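Local structure of Endonuclease/exonuclease/phosphatase domain-containing protein (Enterococcus faecalis, 3L1W) at residues M1-Y6 against W36-I41; T88-L93 against P109-W114. The protein is of unknown function but belongs to the endonuclease/exonuclease/phosphatase family of DNase I-like fold, and may act as a 3'-5' RNA exonuclease. One frame throughout, in Å; residues are numbered along the deposited sequence.

Contact 1 (M1-Y6 against W36-I41). With SO4 (sulfate ion), chain G.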
HETATM    1  N   MSE A   1      12.563   3.742  -8.888  1.00 18.46           N
HETATM    2  CA  MSE A   1      11.737   2.737  -9.542  1.00 18.82           C
HETATM    3  C   MSE A   1      11.204   1.773  -8.493  1.00 20.25           C
HETATM    4  O   MSE A   1      11.954   1.319  -7.626  1.00 18.59           O
HETATM    5  CB  MSE A   1      12.547   1.966 -10.592  1.00 16.91           C
HETATM    6  CG  MSE A   1      11.768   0.849 -11.269  1.00 16.86           C
HETATM    7 SE   MSE A   1      12.724  -0.012 -12.739  0.60 22.55          SE
HETATM    8  CE  MSE A   1      14.274  -0.641 -11.758  1.00 23.74           C
ATOM      9  N   LYS A   2       9.913   1.466  -8.572  1.00 18.35           N
ATOM     10  CA  LYS A   2       9.322   0.445  -7.725  1.00 15.33           C
ATOM     11  C   LYS A   2       9.219  -0.897  -8.448  1.00 15.69           C
ATOM     12  O   LYS A   2       8.770  -0.975  -9.595  1.00 17.26           O
ATOM     13  CB  LYS A   2       7.954   0.891  -7.187  1.00 21.08           C
ATOM     14  CG  LYS A   2       8.067   2.096  -6.258  1.00 30.69           C
ATOM     15  CD  LYS A   2       6.845   2.277  -5.367  1.00 44.92           C
ATOM     16  CE  LYS A   2       6.862   1.316  -4.181  1.00 49.38           C
ATOM     17  NZ  LYS A   2       5.930   1.748  -3.087  1.00 53.63           N
ATOM     18  N   ILE A   3       9.665  -1.939  -7.763  1.00 14.88           N
ATOM     19  CA  ILE A   3       9.706  -3.281  -8.315  1.00 15.63           C
ATOM     20  C   ILE A   3       9.167  -4.232  -7.264  1.00 16.73           C
ATOM     21  O   ILE A   3       9.193  -3.930  -6.069  1.00 16.19           O
ATOM     22  CB  ILE A   3      11.151  -3.693  -8.652  1.00 18.05           C
ATOM     23  CG1 ILE A   3      12.012  -3.704  -7.374  1.00 16.60           C
ATOM     24  CG2 ILE A   3      11.747  -2.736  -9.703  1.00 15.69           C
ATOM     25  CD1 ILE A   3      13.466  -4.105  -7.580  1.00 18.16           C
ATOM     26  N   ALA A   4       8.693  -5.395  -7.687  1.00 12.93           N
ATOM     27  CA  ALA A   4       8.136  -6.340  -6.716  1.00 11.90           C
ATOM     28  C   ALA A   4       8.280  -7.771  -7.200  1.00 15.37           C
ATOM     29  O   ALA A   4       8.512  -8.026  -8.384  1.00 15.47           O
ATOM     30  CB  ALA A   4       6.663  -6.032  -6.472  1.00 14.30           C
ATOM     31  N   THR A   5       8.139  -8.703  -6.267  1.00 14.37           N
ATOM     32  CA  THR A   5       8.029 -10.110  -6.608  1.00 15.21           C
ATOM     33  C   THR A   5       6.830 -10.670  -5.841  1.00 17.18           C
ATOM     34  O   THR A   5       6.560 -10.273  -4.709  1.00 14.73           O
ATOM     35  CB  THR A   5       9.334 -10.887  -6.310  1.00 12.90           C
ATOM     36  OG1 THR A   5       9.151 -12.280  -6.602  1.00 14.13           O
ATOM     37  CG2 THR A   5       9.753 -10.730  -4.846  1.00 16.74           C
ATOM     38  N   TYR A   6       6.093 -11.580  -6.467  1.00 12.09           N
ATOM     39  CA  TYR A   6       4.866 -12.085  -5.856  1.00 11.97           C
ATOM     40  C   TYR A   6       4.617 -13.504  -6.343  1.00 13.58           C
ATOM     41  O   TYR A   6       4.385 -13.734  -7.541  1.00 13.78           O
ATOM     42  CB  TYR A   6       3.704 -11.170  -6.258  1.00 13.05           C
ATOM     43  CG  TYR A   6       2.396 -11.331  -5.500  1.00 12.77           C
ATOM     44  CD1 TYR A   6       2.331 -12.005  -4.279  1.00 13.66           C
ATOM     45  CD2 TYR A   6       1.220 -10.775  -6.005  1.00 14.69           C
ATOM     46  CE1 TYR A   6       1.127 -12.117  -3.589  1.00 14.34           C
ATOM     47  CE2 TYR A   6       0.024 -10.881  -5.325  1.00 13.83           C
ATOM     48  CZ  TYR A   6      -0.025 -11.553  -4.124  1.00 13.69           C
ATOM     49  OH  TYR A   6      -1.242 -11.652  -3.470  1.00 15.31           O
ATOM     50  N   TRP A  36       3.504  -1.134  -9.677  1.00 15.30           N
ATOM     51  CA  TRP A  36       4.961  -1.051  -9.793  1.00 18.58           C
ATOM     52  C   TRP A  36       5.403  -0.882 -11.246  1.00 14.99           C
ATOM     53  O   TRP A  36       4.599  -1.065 -12.165  1.00 16.55           O
ATOM     54  CB  TRP A  36       5.598  -2.331  -9.245  1.00 17.45           C
ATOM     55  CG  TRP A  36       5.067  -2.799  -7.909  1.00 15.04           C
ATOM     56  CD1 TRP A  36       5.374  -2.293  -6.671  1.00 16.94           C
ATOM     57  CD2 TRP A  36       4.178  -3.900  -7.681  1.00 15.02           C
ATOM     58  NE1 TRP A  36       4.708  -3.008  -5.691  1.00 14.86           N
ATOM     59  CE2 TRP A  36       3.972  -3.997  -6.288  1.00 16.01           C
ATOM     60  CE3 TRP A  36       3.520  -4.804  -8.523  1.00 14.87           C
ATOM     61  CZ2 TRP A  36       3.147  -4.964  -5.720  1.00 15.83           C
ATOM     62  CZ3 TRP A  36       2.707  -5.766  -7.961  1.00 16.50           C
ATOM     63  CH2 TRP A  36       2.530  -5.844  -6.571  1.00 18.28           C
ATOM     64  N   SER A  37       6.673  -0.524 -11.458  1.00 13.27           N
ATOM     65  CA  SER A  37       7.239  -0.572 -12.808  1.00 14.19           C
ATOM     66  C   SER A  37       7.231  -1.988 -13.348  1.00 13.95           C
ATOM     67  O   SER A  37       6.955  -2.209 -14.536  1.00 16.34           O
ATOM     68  CB  SER A  37       8.684  -0.059 -12.836  1.00 13.84           C
ATOM     69  OG  SER A  37       8.744   1.352 -12.795  1.00 18.30           O
ATOM     70  N   LEU A  38       7.552  -2.952 -12.487  1.00 13.01           N
ATOM     71  CA  LEU A  38       7.585  -4.343 -12.913  1.00 14.01           C
ATOM     72  C   LEU A  38       7.411  -5.260 -11.715  1.00 17.58           C
ATOM     73  O   LEU A  38       7.705  -4.868 -10.581  1.00 16.49           O
ATOM     74  CB  LEU A  38       8.898  -4.666 -13.637  1.00 17.92           C
ATOM     75  CG  LEU A  38      10.168  -4.522 -12.807  1.00 19.48           C
ATOM     76  CD1 LEU A  38      10.518  -5.865 -12.171  1.00 20.91           C
ATOM     77  CD2 LEU A  38      11.321  -4.046 -13.683  1.00 22.29           C
ATOM     78  N   CYS A  39       6.927  -6.474 -11.974  1.00 13.04           N
ATOM     79  CA  CYS A  39       6.701  -7.452 -10.917  1.00 14.77           C
ATOM     80  C   CYS A  39       7.058  -8.830 -11.439  1.00 15.61           C
ATOM     81  O   CYS A  39       6.538  -9.259 -12.471  1.00 16.93           O
ATOM     82  CB  CYS A  39       5.225  -7.436 -10.479  1.00 15.78           C
ATOM     83  SG  CYS A  39       4.869  -8.451  -8.993  1.00 19.58           S
ATOM     84  N   CYS A  40       7.935  -9.536 -10.729  1.00 14.09           N
ATOM     85  CA  CYS A  40       8.164 -10.947 -11.027  1.00 14.22           C
ATOM     86  C   CYS A  40       7.061 -11.764 -10.368  1.00 16.23           C
ATOM     87  O   CYS A  40       6.720 -11.536  -9.208  1.00 15.02           O
ATOM     88  CB  CYS A  40       9.531 -11.399 -10.509  1.00 14.43           C
ATOM     89  SG  CYS A  40      10.914 -10.769 -11.501  1.00 16.98           S
ATOM     90  N   ILE A  41       6.503 -12.708 -11.119  1.00 13.72           N
ATOM     91  CA  ILE A  41       5.411 -13.540 -10.649  1.00 12.36           C
ATOM     92  C   ILE A  41       5.849 -14.991 -10.679  1.00 13.32           C
ATOM     93  O   ILE A  41       6.433 -15.436 -11.669  1.00 14.25           O
ATOM     94  CB  ILE A  41       4.193 -13.406 -11.589  1.00 13.04           C
ATOM     95  CG1 ILE A  41       3.627 -11.983 -11.546  1.00 13.16           C
ATOM     96  CG2 ILE A  41       3.084 -14.409 -11.211  1.00 13.56           C
ATOM     97  CD1 ILE A  41       3.019 -11.614 -10.189  1.00 16.77           C
TER
HETATM   98  S   SO4 G 258       7.283   3.449 -10.208  0.90 31.00           S
HETATM   99  O1  SO4 G 258       6.041   2.700 -10.004  0.90 31.69           O
HETATM  100  O2  SO4 G 258       7.063   4.407 -11.286  0.90 31.10           O
HETATM  101  O3  SO4 G 258       7.633   4.159  -8.983  0.90 31.63           O
HETATM  102  O4  SO4 G 258       8.358   2.535 -10.589  0.90 23.44           O

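Contact 2 (T88-L93 against P109-W114). With EDO (1,2-ethanediol), chain K.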
ATOM      1  N   THR A  88      14.683 -10.875 -23.886  1.00 19.18           N
ATOM      2  CA  THR A  88      14.124 -11.788 -22.895  0.50 18.20           C
ATOM      3  C   THR A  88      14.515 -13.225 -23.209  1.00 22.02           C
ATOM      4  O   THR A  88      14.868 -13.557 -24.346  1.00 22.40           O
ATOM      5  CB  THR A  88      12.590 -11.692 -22.838  0.50 19.83           C
ATOM      6  OG1 THR A  88      12.097 -12.499 -21.761  0.50 22.76           O
ATOM      7  CG2 THR A  88      11.979 -12.170 -24.147  0.50 22.48           C
ATOM      8  N   GLY A  89      14.447 -14.084 -22.201  1.00 20.42           N
ATOM      9  CA  GLY A  89      14.711 -15.484 -22.420  1.00 19.75           C
ATOM     10  C   GLY A  89      14.394 -16.303 -21.197  1.00 22.25           C
ATOM     11  O   GLY A  89      14.017 -15.767 -20.149  1.00 18.86           O
ATOM     12  N   TYR A  90      14.531 -17.614 -21.343  1.00 23.18           N
ATOM     13  CA  TYR A  90      14.377 -18.514 -20.218  1.00 22.08           C
ATOM     14  C   TYR A  90      15.137 -19.798 -20.465  1.00 19.39           C
ATOM     15  O   TYR A  90      15.498 -20.121 -21.604  1.00 21.45           O
ATOM     16  CB  TYR A  90      12.902 -18.804 -19.943  1.00 21.50           C
ATOM     17  CG  TYR A  90      12.185 -19.620 -20.998  1.00 24.40           C
ATOM     18  CD1 TYR A  90      11.881 -20.957 -20.776  1.00 30.76           C
ATOM     19  CD2 TYR A  90      11.770 -19.041 -22.189  1.00 28.40           C
ATOM     20  CE1 TYR A  90      11.205 -21.704 -21.723  1.00 37.09           C
ATOM     21  CE2 TYR A  90      11.098 -19.783 -23.148  1.00 39.81           C
ATOM     22  CZ  TYR A  90      10.818 -21.113 -22.905  1.00 42.91           C
ATOM     23  OH  TYR A  90      10.146 -21.857 -23.844  1.00 51.93           O
ATOM     24  N   PHE A  91      15.398 -20.520 -19.386  1.00 18.48           N
ATOM     25  CA  PHE A  91      16.157 -21.756 -19.480  1.00 17.53           C
ATOM     26  C   PHE A  91      15.828 -22.632 -18.286  1.00 21.23           C
ATOM     27  O   PHE A  91      15.283 -22.157 -17.281  1.00 21.51           O
ATOM     28  CB  PHE A  91      17.661 -21.470 -19.538  1.00 19.00           C
ATOM     29  CG  PHE A  91      18.159 -20.599 -18.418  1.00 19.88           C
ATOM     30  CD1 PHE A  91      18.614 -21.158 -17.238  1.00 18.05           C
ATOM     31  CD2 PHE A  91      18.169 -19.218 -18.544  1.00 26.84           C
ATOM     32  CE1 PHE A  91      19.074 -20.355 -16.206  1.00 19.37           C
ATOM     33  CE2 PHE A  91      18.630 -18.412 -17.521  1.00 24.57           C
ATOM     34  CZ  PHE A  91      19.084 -18.978 -16.347  1.00 18.78           C
ATOM     35  N   TRP A  92      16.159 -23.909 -18.412  1.00 19.86           N
ATOM     36  CA  TRP A  92      15.930 -24.882 -17.357  1.00 19.92           C
ATOM     37  C   TRP A  92      17.102 -24.919 -16.383  1.00 21.91           C
ATOM     38  O   TRP A  92      18.263 -24.742 -16.768  1.00 22.63           O
ATOM     39  CB  TRP A  92      15.643 -26.264 -17.965  1.00 19.49           C
ATOM     40  CG  TRP A  92      14.236 -26.321 -18.455  1.00 21.37           C
ATOM     41  CD1 TRP A  92      13.153 -26.782 -17.764  1.00 21.67           C
ATOM     42  CD2 TRP A  92      13.739 -25.840 -19.709  1.00 23.57           C
ATOM     43  NE1 TRP A  92      12.014 -26.633 -18.519  1.00 20.82           N
ATOM     44  CE2 TRP A  92      12.345 -26.057 -19.717  1.00 24.47           C
ATOM     45  CE3 TRP A  92      14.339 -25.259 -20.834  1.00 22.24           C
ATOM     46  CZ2 TRP A  92      11.541 -25.720 -20.805  1.00 23.79           C
ATOM     47  CZ3 TRP A  92      13.539 -24.924 -21.915  1.00 25.20           C
ATOM     48  CH2 TRP A  92      12.153 -25.156 -21.892  1.00 25.55           C
ATOM     49  N   LEU A  93      16.785 -25.117 -15.111  1.00 19.76           N
ATOM     50  CA  LEU A  93      17.799 -25.153 -14.074  1.00 17.68           C
ATOM     51  C   LEU A  93      18.345 -26.568 -13.944  1.00 24.56           C
ATOM     52  O   LEU A  93      18.144 -27.242 -12.927  1.00 24.98           O
ATOM     53  CB  LEU A  93      17.214 -24.654 -12.746  1.00 21.21           C
ATOM     54  CG  LEU A  93      16.471 -23.314 -12.814  1.00 19.00           C
ATOM     55  CD1 LEU A  93      16.138 -22.813 -11.406  1.00 20.72           C
ATOM     56  CD2 LEU A  93      17.261 -22.251 -13.551  1.00 22.02           C
ATOM     57  N   PRO A 109      11.002 -30.243 -13.343  1.00 33.67           N
ATOM     58  CA  PRO A 109      11.618 -29.199 -14.162  1.00 30.78           C
ATOM     59  C   PRO A 109      11.408 -27.847 -13.499  1.00 33.55           C
ATOM     60  O   PRO A 109      10.346 -27.601 -12.913  1.00 31.70           O
ATOM     61  CB  PRO A 109      10.842 -29.281 -15.485  1.00 31.75           C
ATOM     62  CG  PRO A 109      10.210 -30.635 -15.484  1.00 39.81           C
ATOM     63  CD  PRO A 109       9.908 -30.927 -14.051  1.00 39.26           C
ATOM     64  N   ARG A 110      12.433 -27.002 -13.542  1.00 23.70           N
ATOM     65  CA  ARG A 110      12.339 -25.644 -13.034  1.00 24.80           C
ATOM     66  C   ARG A 110      12.952 -24.748 -14.080  1.00 19.18           C
ATOM     67  O   ARG A 110      13.913 -25.136 -14.751  1.00 21.17           O
ATOM     68  CB  ARG A 110      13.120 -25.480 -11.728  1.00 27.06           C
ATOM     69  CG  ARG A 110      12.564 -26.265 -10.566  1.00 35.77           C
ATOM     70  CD  ARG A 110      11.451 -25.516  -9.880  1.00 30.59           C
ATOM     71  NE  ARG A 110      10.816 -26.351  -8.868  1.00 36.23           N
ATOM     72  CZ  ARG A 110       9.786 -25.966  -8.128  1.00 34.09           C
ATOM     73  NH1 ARG A 110       9.285 -24.747  -8.279  1.00 32.85           N
ATOM     74  NH2 ARG A 110       9.264 -26.794  -7.233  1.00 37.74           N
ATOM     75  N   ILE A 111      12.403 -23.553 -14.230  1.00 19.34           N
ATOM     76  CA  ILE A 111      12.987 -22.614 -15.167  1.00 19.97           C
ATOM     77  C   ILE A 111      13.344 -21.314 -14.475  1.00 18.82           C
ATOM     78  O   ILE A 111      12.867 -21.015 -13.377  1.00 18.21           O
ATOM     79  CB  ILE A 111      12.044 -22.300 -16.342  1.00 21.16           C
ATOM     80  CG1 ILE A 111      10.736 -21.692 -15.836  1.00 21.07           C
ATOM     81  CG2 ILE A 111      11.784 -23.564 -17.178  1.00 19.28           C
ATOM     82  CD1 ILE A 111       9.982 -20.915 -16.909  1.00 23.16           C
ATOM     83  N   ALA A 112      14.212 -20.553 -15.120  1.00 16.58           N
ATOM     84  CA  ALA A 112      14.364 -19.147 -14.791  1.00 17.34           C
ATOM     85  C   ALA A 112      13.922 -18.350 -15.998  1.00 18.64           C
ATOM     86  O   ALA A 112      14.162 -18.740 -17.146  1.00 19.30           O
ATOM     87  CB  ALA A 112      15.801 -18.816 -14.424  1.00 19.18           C
ATOM     88  N   LEU A 113      13.268 -17.227 -15.726  1.00 17.62           N
ATOM     89  CA  LEU A 113      12.791 -16.328 -16.765  1.00 16.71           C
ATOM     90  C   LEU A 113      13.498 -15.004 -16.534  1.00 19.24           C
ATOM     91  O   LEU A 113      13.492 -14.483 -15.420  1.00 17.06           O
ATOM     92  CB  LEU A 113      11.272 -16.137 -16.628  1.00 14.65           C
ATOM     93  CG  LEU A 113      10.591 -15.099 -17.534  1.00 16.09           C
ATOM     94  CD1 LEU A 113      10.780 -15.443 -19.012  1.00 18.88           C
ATOM     95  CD2 LEU A 113       9.099 -14.909 -17.193  1.00 16.11           C
ATOM     96  N   TRP A 114      14.112 -14.450 -17.574  1.00 17.18           N
ATOM     97  CA  TRP A 114      14.816 -13.182 -17.411  1.00 17.20           C
ATOM     98  C   TRP A 114      14.425 -12.171 -18.490  1.00 21.43           C
ATOM     99  O   TRP A 114      13.891 -12.532 -19.553  1.00 19.50           O
ATOM    100  CB  TRP A 114      16.335 -13.419 -17.404  1.00 15.76           C
ATOM    101  CG  TRP A 114      16.825 -14.019 -18.694  1.00 18.20           C
ATOM    102  CD1 TRP A 114      16.960 -15.346 -18.986  1.00 16.88           C
ATOM    103  CD2 TRP A 114      17.227 -13.307 -19.873  1.00 18.19           C
ATOM    104  NE1 TRP A 114      17.416 -15.503 -20.274  1.00 19.34           N
ATOM    105  CE2 TRP A 114      17.591 -14.266 -20.836  1.00 20.09           C
ATOM    106  CE3 TRP A 114      17.308 -11.951 -20.204  1.00 21.90           C
ATOM    107  CZ2 TRP A 114      18.035 -13.912 -22.111  1.00 21.76           C
ATOM    108  CZ3 TRP A 114      17.747 -11.601 -21.464  1.00 20.60           C
ATOM    109  CH2 TRP A 114      18.109 -12.576 -22.405  1.00 24.96           C
TER
HETATM  110  C1  EDO K 262      20.405 -18.330 -22.089  1.00 38.48           C
HETATM  111  O1  EDO K 262      21.446 -17.341 -22.062  1.00 48.17           O
HETATM  112  C2  EDO K 262      19.256 -17.858 -21.208  1.00 39.48           C
HETATM  113  O2  EDO K 262      18.013 -17.860 -21.920  1.00 23.82           O

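Contact 1 (M1-Y6 against W36-I41)
Lys2 O takes the N-H of Ser37 at 2.8 Å, just ahead of the point where strands 2-6 and 38-41 begin to run parallel, Trp36 and Ser37 leading into the second of them. Ala4 N then gives its hydrogen to Leu38 O at 3.1 Å. Cys40 N to Ala4 O is again 2.8 Å, and Tyr6 N bonds to Cys40 O. Ala4 thus uses both its N-H and its C=O on the neighbouring strand, as Cys40 does in return. The other edge of strand 2-7 is taken up by strand 245-251, where Ile3 and Thr5 make their backbone bonds to Ala247 and Leu245. With helix 20-34 between them, strands 2-7 and 38-44 form a beta-alpha-beta unit.

On the face carrying Ala4 and Tyr6, the methyl of Ala4 sits 3.5 Å from the centroid of the five-membered ring of Trp36, CB over the face in a CH-pi contact. Trp36 NE1 donates to Glu246, whose carboxylate also forms a salt bridge with Lys2 NZ, so one acid ties the indole and the ammonium group together. At the start of both segments a sulfate oxygen, O4, accepts from Lys2 N and from Ser37 OG, the latter at an unusually short modelled distance; chi1 of -78° swings that hydroxyl beside its own backbone N. The chemistry implies a sheet interior whose backbone groups pair with neighbouring strands, while Glu246 answers both Lys2 NZ and Trp36 NE1, and Lys2 N, Ser37 OG and Lys82 gather round an anion probably taken from the crystallisation liquor.

Contact 2 (T88-L93 against P109-W114)
Trp114 lays its indole across the backbone of Thr88 and Gly89: Gly89 N lies 3.4 Å above the ring plane, over its centre, while the carbonyl carbon of Thr88 stands over the same ring nearer the rim. The turn of CG into the position between backbone N and carbonyl carbon (chi1 61°) carries the indole over the neighbouring strand, and Gly89, having no side chain, lets it come this close. Trp114 NE1 donates in the ring plane to O2 of an ethanediol at 2.9 Å; the same O2 bonds weakly to Tyr90 O, and the diol sits beside the Phe91 ring. Phe91, on the same face of the sheet, meets the indole rim to rim, with planes at 42° and neither ring over the other. Its own face receives the methyl of Ala112, CB 4.2 Å from the ring centroid, and Leu93 CD2 touches that methyl as well.

The opposite face has its own CH-pi contact. Trp92 and Ile111 run side by side, and CG2 of Ile111 rests 3.5 Å from the centroid of the five-membered ring of Trp92, over the face, whereas Pro109 CB comes to the indole edge. Trp92 NE1 is bonded to the carbonyl of Arg65.

Between the two faces, Gly89 with Trp114 and Phe91 with Ala112 form hydrogen-bonded pairs. Trp114 O accepts from Gly89 N and, in one of the two Thr88 conformers, from its OG1. Helix 138-151 packs on Phe91, Leu93 and Ala112, while strands 59-64 and 73-78 face Ile111 and Leu113. Such an antiparallel pair, with 83-92 as the outermost strand of its sheet within the chain, covered by a helix on one face and a second sheet on the other, belongs to the layered alpha/beta sandwich of the DNase I-like fold.

How the contacts relate
Both contacts are largely buried strand pairings, but they lie in different sheets of the sandwich. Contact 1 is the more central, parallel and inside the sheet that contains strands 2-7 and 38-44; contact 2 is antiparallel and includes strand 83-92, outermost in its own sheet within the chain, with Thr88 and Tyr90 exposed. Their centres are 18 Å apart and their nearest atoms about 6 Å, so they do not touch. The chemistry follows the setting: a tryptophan and a tyrosine, with Glu246 shared by Lys2 and Trp36, accompany contact 1, whereas four aromatic residues line contact 2. Strand 126-132 connects them indirectly, since Asn130 bonds Ile41 of contact 1 and Leu113 of contact 2.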